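Local coordinates for succinoglycan biosynthesis protein (Bacillus cereus ATCC 14579, PDB 3B55) that binds a calcium ion and belongs to the erythromycin esterase-like family, though its precise reaction and role are not established, at residues 42-46 with 374-378; 86-91 with 435-440; 183-187 with 251-255; 202-206 with 230-234. The protein carries 1 engineered substitution. One frame throughout, in Å; residues are numbered along the deposited sequence.

Interaction 1. Residues 42-46 with 374-378; sequences IAKWL and IFGQV
Leu46, Ala43 and Ile374 bury most of the 295 Å² in this contact between two helical turns. Residues 42-46 are regular helix, with Leu46 N hydrogen-bonded to Ile42 O at 3.0 Å. Residues 374-378 run from helix into a turn, where Gln377 N reaches Ile374 O and Val378 N reaches Phe375 O, both at 3.2 Å. The backbones come closest at Ala43 and Ile374, CA to CA 5.8 Å, which the small alanine permits: Ala43 CB sits 3.8 Å from Ile374 O and 4.2 Å from Gln377 CB.

One turn on, Leu46 (chi1 m, chi2 t) reaches into the gap. Its CD1 lies 3.9 Å from Ile374 CG2 and stands almost squarely over the Phe375 ring, 4.0 Å from the centroid and 4° off the normal, a CH-pi contact. Leu46 CD2 touches Phe375 CZ at 3.9 Å, and Leu46 CB meets Val378 CG2 at the same distance. Ile374, chi1 m and chi2 t, offers CG2 to Ile42 CG2 as well, at 4.4 Å.

Such an apolar seam joins the N-terminal helix 39-49 to a helix more than 300 residues later. Trp397 of helix 392-398 touches Ile42, Ile374 and Phe375, while the Phe375 ring also packs on Phe383 and Ile385 of strand 382-386 and on Leu430 of strand 429-433.

Interaction 2. Residues 86-91 with 435-440; sequences GAHEVF and KVSPSQ
Glu89 folds its side chain (chi1 m, chi2 p) over the backbone of Val436 and Ser437, so that its carboxylate takes two hydrogen bonds from one residue: Ser437 N to Glu89 OE1 at 2.6 Å and Ser437 OG, with chi1 p, to Glu89 OE2 at 2.7 Å. The main chains are tied alongside. His88 N donates to Ser437 O at 2.8 Å and Ser439 N to Gly86 O at 3.2 Å, making a single beta bridge between Ala87 and Pro438, CA to CA 4.7 Å. Ala87, extended at phi/psi -122/133, is the N-cap of the helix, and Phe91 N closes the first turn on Ala87 O at 3.3 Å. Residues 437-439 are also extended; His88 CA lies 3.9 Å from Ser439 CA, and His88 CB 3.4 Å from Pro438 O.

Two apolar pairs flank these bonds, Ala87 CB to Val436 CB at 4.0 Å and Val90 CG2 to Val436 CG1 at 4.1 Å. Ser439 CB makes a van der Waals contact at the Phe91 ring edge, 3.7 Å from Phe91 CE2; Ser439 OG hydrogen-bonds to Asn349 ND2.

The loop following strand 435-436 thus pairs with the residues leading into helix 88-104 and with its first turn, and Gly86 directly follows His85, a calcium ligand. Val90 leans on Glu82 of strand 77-82 and Thr341 of strand 336-344, and Glu145 of helix 144-158 lies against His88, Phe91 and Ser439.

Interaction 3. Residues 183-187 with 251-255; sequences NIIEY and EFAWI
Ile255 is the bump that enters a hollow here, one lined by Asn183, Ile184 and the face of Tyr187, while Tyr187 lies across Glu251 and Phe252. Both segments are regular helix; their axes pass 10.4 Å apart at -138°, with Ile184 CA and Ile255 CA the nearest pair at 5.8 Å. Ile255 (chi1 m, chi2 m) pushes CG1 over the face of the Tyr187 ring, 3.7 Å from its centroid and 22° off the normal, a CH-pi contact with CG1 to Tyr187 CG at 3.4 Å. Its CD1 drops onto Asn183 O at 3.6 Å, and its CG2 meets Ile184 CG1 at 4.3 Å.

This is antiparallel-leaning packing of helix 178-192 on helix 250-268, within a strand-free, mostly helical part of the fold away from the calcium site. Tyr187, chi1 t, stretches across the second helix: CE1 lies 4.0 Å from Glu251 CB, OH 3.5 Å from Phe252 CB, and CE2 approaches the edge of the Phe252 ring, 4.1 Å from CD2. The hydroxyl hydrogen-bonds to Leu245 O, in the loop preceding helix 250-268.

Interaction 4. Residues 202-206 with 230-234; sequences KIKGL and DAKTI. Engineered in segment 230-234: Thr233 (natural residue Gln).
Lys202 starts the contact and covers more of it than any other residue. Its CA is 5.9 Å from Asp230 CA, the closest backbone approach of two helical segments whose axes pass 10.2 Å apart at -140°. The side chain, extended through chi2 and chi3, runs over the opposing helix: CB lies 4.2 Å from Ile234 CD1, CE lies 3.3 Å from CG2 of the engineered Thr233, and NZ makes a long salt bridge of 3.9 Å to Asp230 OD1. A water ties the same two residues together, donating to Lys202 O at 2.7 Å and to Asp230 OD2 at 2.4 Å.

Ile203 adds CG2, 3.5 Å from Ile234 CD1, and also touches Tyr181 and Ile185 of helix 178-192. Three residues on, Leu206 (chi1 m, chi2 t) packs CD1 against Asp230 CB at 4.1 Å and Ile234 CD1 at 3.8 Å. Ile234, chi1 m and chi2 t, carries its CD1 into the hollow formed by Lys202, Ile203 and Leu206.

An apolar floor under a polar, water-bridged rim is what results, joining helices 197-206 and 221-240 as an antiparallel-leaning pair in an alpha-helical bundle.

In the fold
Interactions 1 and 2 belong to the part of the chain built on the eight-stranded mixed sheet, with centres 22 Å apart and no touch; their segments alternate in sequence, so N- and C-terminal residues are brought together in one region. Interactions 3 and 4 lie on the opposite side of the chain's centre, centres 38 to 55 Å from those of the first two, and fall between their segments in sequence. Their centres are 15 Å apart, and Ile185 CD1 packs on Ile203 CG1 at 4.0 Å, so helices 178-192, 197-206, 221-240 and 250-268 form one packed group. Interaction 2 is nearest the calcium site, adjoining His85, with Glu113 about 9 Å from Phe91 between side chains.

Interaction 1. Residues 42-46 with 374-378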
loop_
_atom_site.group_PDB
_atom_site.type_symbol
_atom_site.label_atom_id
_atom_site.label_comp_id
_atom_site.label_asym_id
_atom_site.label_seq_id
_atom_site.Cartn_x
_atom_site.Cartn_y
_atom_site.Cartn_z
ATOM N N ILE A 42 -20.913 8.271 -22.643
ATOM C CA ILE A 42 -20.249 7.358 -21.725
ATOM C C ILE A 42 -20.487 7.847 -20.297
ATOM O O ILE A 42 -20.799 7.057 -19.409
ATOM C CB ILE A 42 -18.730 7.306 -22.003
ATOM C CG1 ILE A 42 -18.474 6.607 -23.343
ATOM C CG2 ILE A 42 -18.012 6.597 -20.868
ATOM C CD1 ILE A 42 -17.034 6.694 -23.824
ATOM N N ALA A 43 -20.346 9.158 -20.096
ATOM C CA ALA A 43 -20.532 9.770 -18.782
ATOM C C ALA A 43 -21.961 9.604 -18.271
ATOM O O ALA A 43 -22.212 9.709 -17.070
ATOM C CB ALA A 43 -20.168 11.243 -18.839
ATOM N N LYS A 44 -22.894 9.355 -19.186
ATOM C CA LYS A 44 -24.288 9.167 -18.815
ATOM C C LYS A 44 -24.530 7.711 -18.446
ATOM O O LYS A 44 -25.388 7.407 -17.620
ATOM C CB LYS A 44 -25.210 9.588 -19.963
ATOM C CG LYS A 44 -25.256 11.097 -20.197
ATOM C CD LYS A 44 -26.675 11.624 -20.028
ATOM C CE LYS A 44 -26.719 13.145 -19.837
ATOM N NZ LYS A 44 -26.982 13.920 -21.085
ATOM N N TRP A 45 -23.770 6.813 -19.064
ATOM C CA TRP A 45 -23.882 5.383 -18.785
ATOM C C TRP A 45 -23.286 5.153 -17.395
ATOM O O TRP A 45 -23.783 4.336 -16.619
ATOM C CB TRP A 45 -23.093 4.589 -19.828
ATOM C CG TRP A 45 -23.163 3.095 -19.685
ATOM C CD1 TRP A 45 -23.928 2.235 -20.426
ATOM C CD2 TRP A 45 -22.421 2.282 -18.766
ATOM N NE1 TRP A 45 -23.702 0.936 -20.030
ATOM C CE2 TRP A 45 -22.780 0.936 -19.014
ATOM C CE3 TRP A 45 -21.483 2.556 -17.761
ATOM C CZ2 TRP A 45 -22.238 -0.133 -18.291
ATOM C CZ3 TRP A 45 -20.940 1.491 -17.039
ATOM C CH2 TRP A 45 -21.320 0.164 -17.311
ATOM N N LEU A 46 -22.218 5.888 -17.096
ATOM C CA LEU A 46 -21.542 5.796 -15.805
ATOM C C LEU A 46 -22.472 6.242 -14.685
ATOM O O LEU A 46 -22.466 5.669 -13.595
ATOM C CB LEU A 46 -20.296 6.682 -15.791
ATOM C CG LEU A 46 -19.163 6.325 -16.749
ATOM C CD1 LEU A 46 -18.136 7.440 -16.752
ATOM C CD2 LEU A 46 -18.534 5.008 -16.335
ATOM N N ILE A 374 -14.187 12.917 -17.490
ATOM C CA ILE A 374 -15.320 12.072 -17.807
ATOM C C ILE A 374 -16.069 11.579 -16.567
ATOM O O ILE A 374 -17.287 11.747 -16.482
ATOM C CB ILE A 374 -14.860 10.923 -18.718
ATOM C CG1 ILE A 374 -14.435 11.526 -20.067
ATOM C CG2 ILE A 374 -15.975 9.903 -18.899
ATOM C CD1 ILE A 374 -13.791 10.555 -21.040
ATOM N N PHE A 375 -15.362 10.980 -15.610
ATOM C CA PHE A 375 -16.016 10.529 -14.382
ATOM C C PHE A 375 -16.458 11.767 -13.593
ATOM O O PHE A 375 -17.399 11.715 -12.801
ATOM C CB PHE A 375 -15.054 9.691 -13.529
ATOM C CG PHE A 375 -15.049 8.226 -13.879
ATOM C CD1 PHE A 375 -15.889 7.338 -13.221
ATOM C CD2 PHE A 375 -14.222 7.742 -14.891
ATOM C CE1 PHE A 375 -15.911 5.988 -13.565
ATOM C CE2 PHE A 375 -14.235 6.402 -15.242
ATOM C CZ PHE A 375 -15.083 5.521 -14.577
ATOM N N GLY A 376 -15.773 12.882 -13.825
ATOM C CA GLY A 376 -16.107 14.117 -13.139
ATOM C C GLY A 376 -17.427 14.731 -13.576
ATOM O O GLY A 376 -17.928 15.646 -12.923
ATOM N N GLN A 377 -17.989 14.249 -14.682
ATOM C CA GLN A 377 -19.261 14.779 -15.159
ATOM C C GLN A 377 -20.465 14.046 -14.558
ATOM O O GLN A 377 -21.614 14.426 -14.804
ATOM C CB GLN A 377 -19.328 14.725 -16.687
ATOM C CG GLN A 377 -18.267 15.570 -17.387
ATOM C CD GLN A 377 -18.180 16.974 -16.819
ATOM O OE1 GLN A 377 -17.313 17.267 -15.997
ATOM N NE2 GLN A 377 -19.090 17.844 -17.241
ATOM N N VAL A 378 -20.204 12.993 -13.783
ATOM C CA VAL A 378 -21.282 12.253 -13.135
ATOM C C VAL A 378 -21.836 13.159 -12.037
ATOM O O VAL A 378 -21.072 13.689 -11.235
ATOM C CB VAL A 378 -20.764 10.940 -12.517
ATOM C CG1 VAL A 378 -21.841 10.307 -11.645
ATOM C CG2 VAL A 378 -20.351 9.981 -13.630
#

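Interaction 2. Residues 86-91 with 435-440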
loop_
_atom_site.group_PDB
_atom_site.type_symbol
_atom_site.label_atom_id
_atom_site.label_comp_id
_atom_site.label_asym_id
_atom_site.label_seq_id
_atom_site.Cartn_x
_atom_site.Cartn_y
_atom_site.Cartn_z
ATOM N N GLY A 86 -2.100 12.942 -0.595
ATOM C CA GLY A 86 -2.380 14.179 0.115
ATOM C C GLY A 86 -3.801 14.713 0.116
ATOM O O GLY A 86 -3.993 15.924 0.176
ATOM N N ALA A 87 -4.798 13.836 0.061
ATOM C CA ALA A 87 -6.187 14.289 0.077
ATOM C C ALA A 87 -6.963 13.692 1.250
ATOM O O ALA A 87 -6.897 12.486 1.514
ATOM C CB ALA A 87 -6.878 13.948 -1.239
ATOM N N HIS A 88 -7.702 14.556 1.939
ATOM C CA HIS A 88 -8.505 14.187 3.101
ATOM C C HIS A 88 -9.629 13.193 2.808
ATOM O O HIS A 88 -9.732 12.151 3.459
ATOM C CB HIS A 88 -9.086 15.468 3.726
ATOM C CG HIS A 88 -10.000 15.226 4.888
ATOM N ND1 HIS A 88 -11.366 15.370 4.800
ATOM C CD2 HIS A 88 -9.743 14.866 6.166
ATOM C CE1 HIS A 88 -11.913 15.112 5.976
ATOM N NE2 HIS A 88 -10.947 14.803 6.823
ATOM N N GLU A 89 -10.469 13.522 1.832
ATOM C CA GLU A 89 -11.608 12.683 1.460
ATOM C C GLU A 89 -11.178 11.325 0.943
ATOM O O GLU A 89 -11.886 10.332 1.130
ATOM C CB GLU A 89 -12.470 13.375 0.393
ATOM C CG GLU A 89 -13.101 14.697 0.819
ATOM C CD GLU A 89 -12.088 15.829 0.998
ATOM O OE1 GLU A 89 -10.929 15.711 0.529
ATOM O OE2 GLU A 89 -12.469 16.863 1.585
ATOM N N VAL A 90 -10.025 11.273 0.286
ATOM C CA VAL A 90 -9.548 10.004 -0.231
ATOM C C VAL A 90 -9.210 9.100 0.944
ATOM O O VAL A 90 -9.591 7.925 0.960
ATOM C CB VAL A 90 -8.316 10.177 -1.126
ATOM C CG1 VAL A 90 -7.807 8.823 -1.559
ATOM C CG2 VAL A 90 -8.689 11.011 -2.346
ATOM N N PHE A 91 -8.507 9.647 1.931
ATOM C CA PHE A 91 -8.157 8.866 3.113
ATOM C C PHE A 91 -9.405 8.397 3.862
ATOM O O PHE A 91 -9.543 7.213 4.151
ATOM C CB PHE A 91 -7.298 9.676 4.089
ATOM C CG PHE A 91 -5.855 9.831 3.669
ATOM C CD1 PHE A 91 -5.186 8.797 3.014
ATOM C CD2 PHE A 91 -5.154 10.995 3.972
ATOM C CE1 PHE A 91 -3.842 8.921 2.663
ATOM C CE2 PHE A 91 -3.809 11.133 3.629
ATOM C CZ PHE A 91 -3.150 10.092 2.973
ATOM N N LYS A 435 -14.858 16.106 -5.269
ATOM C CA LYS A 435 -14.120 17.229 -4.696
ATOM C C LYS A 435 -13.316 16.842 -3.462
ATOM O O LYS A 435 -13.852 16.338 -2.478
ATOM C CB LYS A 435 -15.034 18.412 -4.346
ATOM C CG LYS A 435 -14.210 19.653 -3.978
ATOM C CD LYS A 435 -15.011 20.813 -3.404
ATOM C CE LYS A 435 -15.521 21.749 -4.489
ATOM N NZ LYS A 435 -14.467 22.028 -5.500
ATOM N N VAL A 436 -12.013 17.078 -3.522
ATOM C CA VAL A 436 -11.148 16.764 -2.399
ATOM C C VAL A 436 -10.517 18.024 -1.823
ATOM O O VAL A 436 -10.497 19.074 -2.469
ATOM C CB VAL A 436 -10.012 15.801 -2.808
ATOM C CG1 VAL A 436 -10.599 14.532 -3.417
ATOM C CG2 VAL A 436 -9.065 16.497 -3.788
ATOM N N SER A 437 -10.015 17.897 -0.600
ATOM C CA SER A 437 -9.337 18.973 0.104
ATOM C C SER A 437 -8.078 18.334 0.713
ATOM O O SER A 437 -7.973 17.109 0.801
ATOM C CB SER A 437 -10.239 19.556 1.192
ATOM O OG SER A 437 -10.544 18.589 2.185
ATOM N N PRO A 438 -7.107 19.153 1.147
ATOM C CA PRO A 438 -5.855 18.668 1.739
ATOM C C PRO A 438 -5.978 17.773 2.979
ATOM O O PRO A 438 -6.813 18.008 3.857
ATOM C CB PRO A 438 -5.096 19.963 2.051
ATOM C CG PRO A 438 -5.650 20.953 1.048
ATOM C CD PRO A 438 -7.125 20.627 1.108
ATOM N N SER A 439 -5.139 16.743 3.042
ATOM C CA SER A 439 -5.124 15.845 4.190
ATOM C C SER A 439 -4.747 16.726 5.376
ATOM O O SER A 439 -4.078 17.743 5.208
ATOM C CB SER A 439 -4.072 14.759 4.000
ATOM O OG SER A 439 -2.778 15.325 3.911
ATOM N N GLN A 440 -5.172 16.345 6.571
ATOM C CA GLN A 440 -4.882 17.149 7.751
ATOM C C GLN A 440 -3.553 16.750 8.383
ATOM O O GLN A 440 -3.511 16.056 9.395
ATOM C CB GLN A 440 -6.036 17.006 8.741
ATOM C CG GLN A 440 -7.381 17.184 8.054
ATOM C CD GLN A 440 -8.560 17.150 9.005
ATOM O OE1 GLN A 440 -9.712 17.265 8.588
ATOM N NE2 GLN A 440 -8.279 16.984 10.283
#

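Interaction 3. Residues 183-187 with 251-255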
loop_
_atom_site.group_PDB
_atom_site.type_symbol
_atom_site.label_atom_id
_atom_site.label_comp_id
_atom_site.label_asym_id
_atom_site.label_seq_id
_atom_site.Cartn_x
_atom_site.Cartn_y
_atom_site.Cartn_z
ATOM N N ASN A 183 13.845 -8.492 17.065
ATOM C CA ASN A 183 12.872 -9.587 17.028
ATOM C C ASN A 183 13.601 -10.896 16.758
ATOM O O ASN A 183 13.304 -11.927 17.362
ATOM C CB ASN A 183 11.820 -9.368 15.934
ATOM C CG ASN A 183 10.768 -8.351 16.329
ATOM O OD1 ASN A 183 10.478 -8.170 17.514
ATOM N ND2 ASN A 183 10.172 -7.695 15.335
ATOM N N ILE A 184 14.559 -10.846 15.837
ATOM C CA ILE A 184 15.345 -12.021 15.487
ATOM C C ILE A 184 16.258 -12.389 16.653
ATOM O O ILE A 184 16.360 -13.555 17.029
ATOM C CB ILE A 184 16.206 -11.756 14.229
ATOM C CG1 ILE A 184 15.294 -11.452 13.036
ATOM C CG2 ILE A 184 17.104 -12.964 13.937
ATOM C CD1 ILE A 184 16.044 -10.981 11.803
ATOM N N ILE A 185 16.924 -11.388 17.216
ATOM C CA ILE A 185 17.822 -11.599 18.350
ATOM C C ILE A 185 17.073 -12.248 19.522
ATOM O O ILE A 185 17.516 -13.255 20.084
ATOM C CB ILE A 185 18.431 -10.250 18.833
ATOM C CG1 ILE A 185 19.507 -9.772 17.852
ATOM C CG2 ILE A 185 19.017 -10.397 20.231
ATOM C CD1 ILE A 185 20.722 -10.690 17.761
ATOM N N GLU A 186 15.931 -11.668 19.874
ATOM C CA GLU A 186 15.121 -12.157 20.983
ATOM C C GLU A 186 14.601 -13.578 20.829
ATOM O O GLU A 186 14.563 -14.337 21.798
ATOM C CB GLU A 186 13.945 -11.205 21.230
ATOM C CG GLU A 186 14.349 -9.909 21.900
ATOM C CD GLU A 186 15.068 -10.156 23.214
ATOM O OE1 GLU A 186 14.487 -10.845 24.083
ATOM O OE2 GLU A 186 16.210 -9.665 23.378
ATOM N N TYR A 187 14.205 -13.942 19.614
ATOM C CA TYR A 187 13.668 -15.275 19.358
ATOM C C TYR A 187 14.731 -16.376 19.404
ATOM O O TYR A 187 14.438 -17.511 19.771
ATOM C CB TYR A 187 12.975 -15.305 17.996
ATOM C CG TYR A 187 12.237 -16.591 17.706
ATOM C CD1 TYR A 187 10.920 -16.778 18.135
ATOM C CD2 TYR A 187 12.854 -17.622 17.002
ATOM C CE1 TYR A 187 10.238 -17.966 17.864
ATOM C CE2 TYR A 187 12.186 -18.810 16.726
ATOM C CZ TYR A 187 10.878 -18.975 17.158
ATOM O OH TYR A 187 10.219 -20.148 16.876
ATOM N N GLU A 251 5.181 -18.378 14.957
ATOM C CA GLU A 251 6.090 -17.342 15.431
ATOM C C GLU A 251 7.400 -17.440 14.661
ATOM O O GLU A 251 8.060 -16.431 14.418
ATOM C CB GLU A 251 6.369 -17.486 16.926
ATOM C CG GLU A 251 5.130 -17.493 17.800
ATOM C CD GLU A 251 5.463 -17.408 19.279
ATOM O OE1 GLU A 251 6.474 -18.011 19.702
ATOM O OE2 GLU A 251 4.706 -16.743 20.020
ATOM N N PHE A 252 7.792 -18.654 14.287
ATOM C CA PHE A 252 9.020 -18.814 13.525
ATOM C C PHE A 252 8.781 -18.241 12.135
ATOM O O PHE A 252 9.710 -17.778 11.469
ATOM C CB PHE A 252 9.414 -20.286 13.425
ATOM C CG PHE A 252 10.594 -20.534 12.522
ATOM C CD1 PHE A 252 10.407 -20.845 11.175
ATOM C CD2 PHE A 252 11.897 -20.424 13.012
ATOM C CE1 PHE A 252 11.502 -21.043 10.330
ATOM C CE2 PHE A 252 12.995 -20.620 12.175
ATOM C CZ PHE A 252 12.798 -20.928 10.833
ATOM N N ALA A 253 7.526 -18.277 11.701
ATOM C CA ALA A 253 7.167 -17.739 10.395
ATOM C C ALA A 253 7.448 -16.244 10.411
ATOM O O ALA A 253 8.024 -15.699 9.462
ATOM C CB ALA A 253 5.690 -18.004 10.104
ATOM N N TRP A 254 7.047 -15.586 11.495
ATOM C CA TRP A 254 7.272 -14.156 11.638
ATOM C C TRP A 254 8.758 -13.831 11.585
ATOM O O TRP A 254 9.186 -12.940 10.851
ATOM C CB TRP A 254 6.719 -13.635 12.971
ATOM C CG TRP A 254 5.289 -13.177 12.928
ATOM C CD1 TRP A 254 4.190 -13.867 13.360
ATOM C CD2 TRP A 254 4.808 -11.924 12.433
ATOM N NE1 TRP A 254 3.054 -13.118 13.164
ATOM C CE2 TRP A 254 3.404 -11.920 12.595
ATOM C CE3 TRP A 254 5.425 -10.802 11.864
ATOM C CZ2 TRP A 254 2.605 -10.835 12.212
ATOM C CZ3 TRP A 254 4.634 -9.723 11.483
ATOM C CH2 TRP A 254 3.237 -9.749 11.660
ATOM N N ILE A 255 9.542 -14.552 12.379
ATOM C CA ILE A 255 10.983 -14.331 12.446
ATOM C C ILE A 255 11.617 -14.432 11.068
ATOM O O ILE A 255 12.375 -13.556 10.658
ATOM C CB ILE A 255 11.642 -15.347 13.398
ATOM C CG1 ILE A 255 11.003 -15.230 14.788
ATOM C CG2 ILE A 255 13.140 -15.121 13.456
ATOM C CD1 ILE A 255 11.013 -13.820 15.371
#

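Interaction 4. Residues 202-206 with 230-234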
loop_
_atom_site.group_PDB
_atom_site.type_symbol
_atom_site.label_atom_id
_atom_site.label_comp_id
_atom_site.label_asym_id
_atom_site.label_seq_id
_atom_site.Cartn_x
_atom_site.Cartn_y
_atom_site.Cartn_z
ATOM N N LYS A 202 26.545 -9.997 12.907
ATOM C CA LYS A 202 26.338 -9.890 11.480
ATOM C C LYS A 202 25.254 -8.817 11.492
ATOM O O LYS A 202 25.275 -7.858 10.714
ATOM C CB LYS A 202 25.781 -11.194 10.925
ATOM C CG LYS A 202 26.805 -12.047 10.180
ATOM C CD LYS A 202 26.251 -13.443 9.899
ATOM C CE LYS A 202 27.361 -14.421 9.517
ATOM N NZ LYS A 202 28.016 -14.076 8.225
ATOM N N ILE A 203 24.338 -8.971 12.446
ATOM C CA ILE A 203 23.229 -8.041 12.630
ATOM C C ILE A 203 23.753 -6.742 13.245
ATOM O O ILE A 203 23.220 -5.659 12.988
ATOM C CB ILE A 203 22.126 -8.640 13.569
ATOM C CG1 ILE A 203 22.470 -8.394 15.034
ATOM C CG2 ILE A 203 21.983 -10.126 13.324
ATOM C CD1 ILE A 203 21.756 -7.206 15.636
ATOM N N LYS A 204 24.799 -6.857 14.058
ATOM C CA LYS A 204 25.376 -5.691 14.711
ATOM C C LYS A 204 26.006 -4.767 13.673
ATOM O O LYS A 204 26.026 -3.548 13.840
ATOM C CB LYS A 204 26.409 -6.140 15.748
ATOM C CG LYS A 204 26.720 -5.124 16.833
ATOM C CD LYS A 204 27.434 -5.815 17.986
ATOM C CE LYS A 204 28.035 -4.816 18.940
ATOM N NZ LYS A 204 29.040 -4.004 18.213
ATOM N N GLY A 205 26.522 -5.356 12.602
ATOM C CA GLY A 205 27.137 -4.572 11.548
ATOM C C GLY A 205 26.084 -4.073 10.573
ATOM O O GLY A 205 26.246 -3.030 9.951
ATOM N N LEU A 206 24.992 -4.817 10.447
ATOM C CA LEU A 206 23.909 -4.448 9.539
ATOM C C LEU A 206 23.047 -3.295 10.043
ATOM O O LEU A 206 22.575 -2.480 9.257
ATOM C CB LEU A 206 23.015 -5.663 9.284
ATOM C CG LEU A 206 23.476 -6.654 8.218
ATOM C CD1 LEU A 206 22.705 -7.957 8.369
ATOM C CD2 LEU A 206 23.275 -6.047 6.827
ATOM N N ASP A 230 25.606 -11.066 4.344
ATOM C CA ASP A 230 25.351 -11.206 5.767
ATOM C C ASP A 230 23.872 -11.499 5.989
ATOM O O ASP A 230 23.519 -12.314 6.833
ATOM C CB ASP A 230 25.743 -9.934 6.523
ATOM C CG ASP A 230 27.248 -9.778 6.673
ATOM O OD1 ASP A 230 27.998 -10.700 6.281
ATOM O OD2 ASP A 230 27.684 -8.730 7.194
ATOM N N ALA A 231 23.014 -10.840 5.217
ATOM C CA ALA A 231 21.571 -11.037 5.335
ATOM C C ALA A 231 21.181 -12.439 4.864
ATOM O O ALA A 231 20.401 -13.132 5.528
ATOM C CB ALA A 231 20.820 -9.979 4.514
ATOM N N LYS A 232 21.723 -12.852 3.718
ATOM C CA LYS A 232 21.433 -14.179 3.181
ATOM C C LYS A 232 21.816 -15.223 4.213
ATOM O O LYS A 232 21.088 -16.188 4.439
ATOM C CB LYS A 232 22.225 -14.437 1.899
ATOM C CG LYS A 232 21.621 -13.815 0.655
ATOM C CD LYS A 232 22.426 -14.162 -0.590
ATOM C CE LYS A 232 21.765 -13.608 -1.855
ATOM N NZ LYS A 232 22.580 -13.861 -3.080
ATOM N N THR A 233 22.968 -15.012 4.835
ATOM C CA THR A 233 23.473 -15.919 5.851
ATOM C C THR A 233 22.566 -15.984 7.079
ATOM O O THR A 233 22.350 -17.060 7.629
ATOM C CB THR A 233 24.900 -15.509 6.279
ATOM O OG1 THR A 233 25.833 -15.906 5.263
ATOM C CG2 THR A 233 25.274 -16.157 7.599
ATOM N N ILE A 234 22.042 -14.844 7.516
ATOM C CA ILE A 234 21.158 -14.831 8.676
ATOM C C ILE A 234 19.919 -15.669 8.390
ATOM O O ILE A 234 19.526 -16.503 9.205
ATOM C CB ILE A 234 20.732 -13.401 9.051
ATOM C CG1 ILE A 234 21.942 -12.633 9.588
ATOM C CG2 ILE A 234 19.609 -13.443 10.074
ATOM C CD1 ILE A 234 21.630 -11.225 10.049
HETATM O O HOH W 1 27.338 -7.293 9.119
#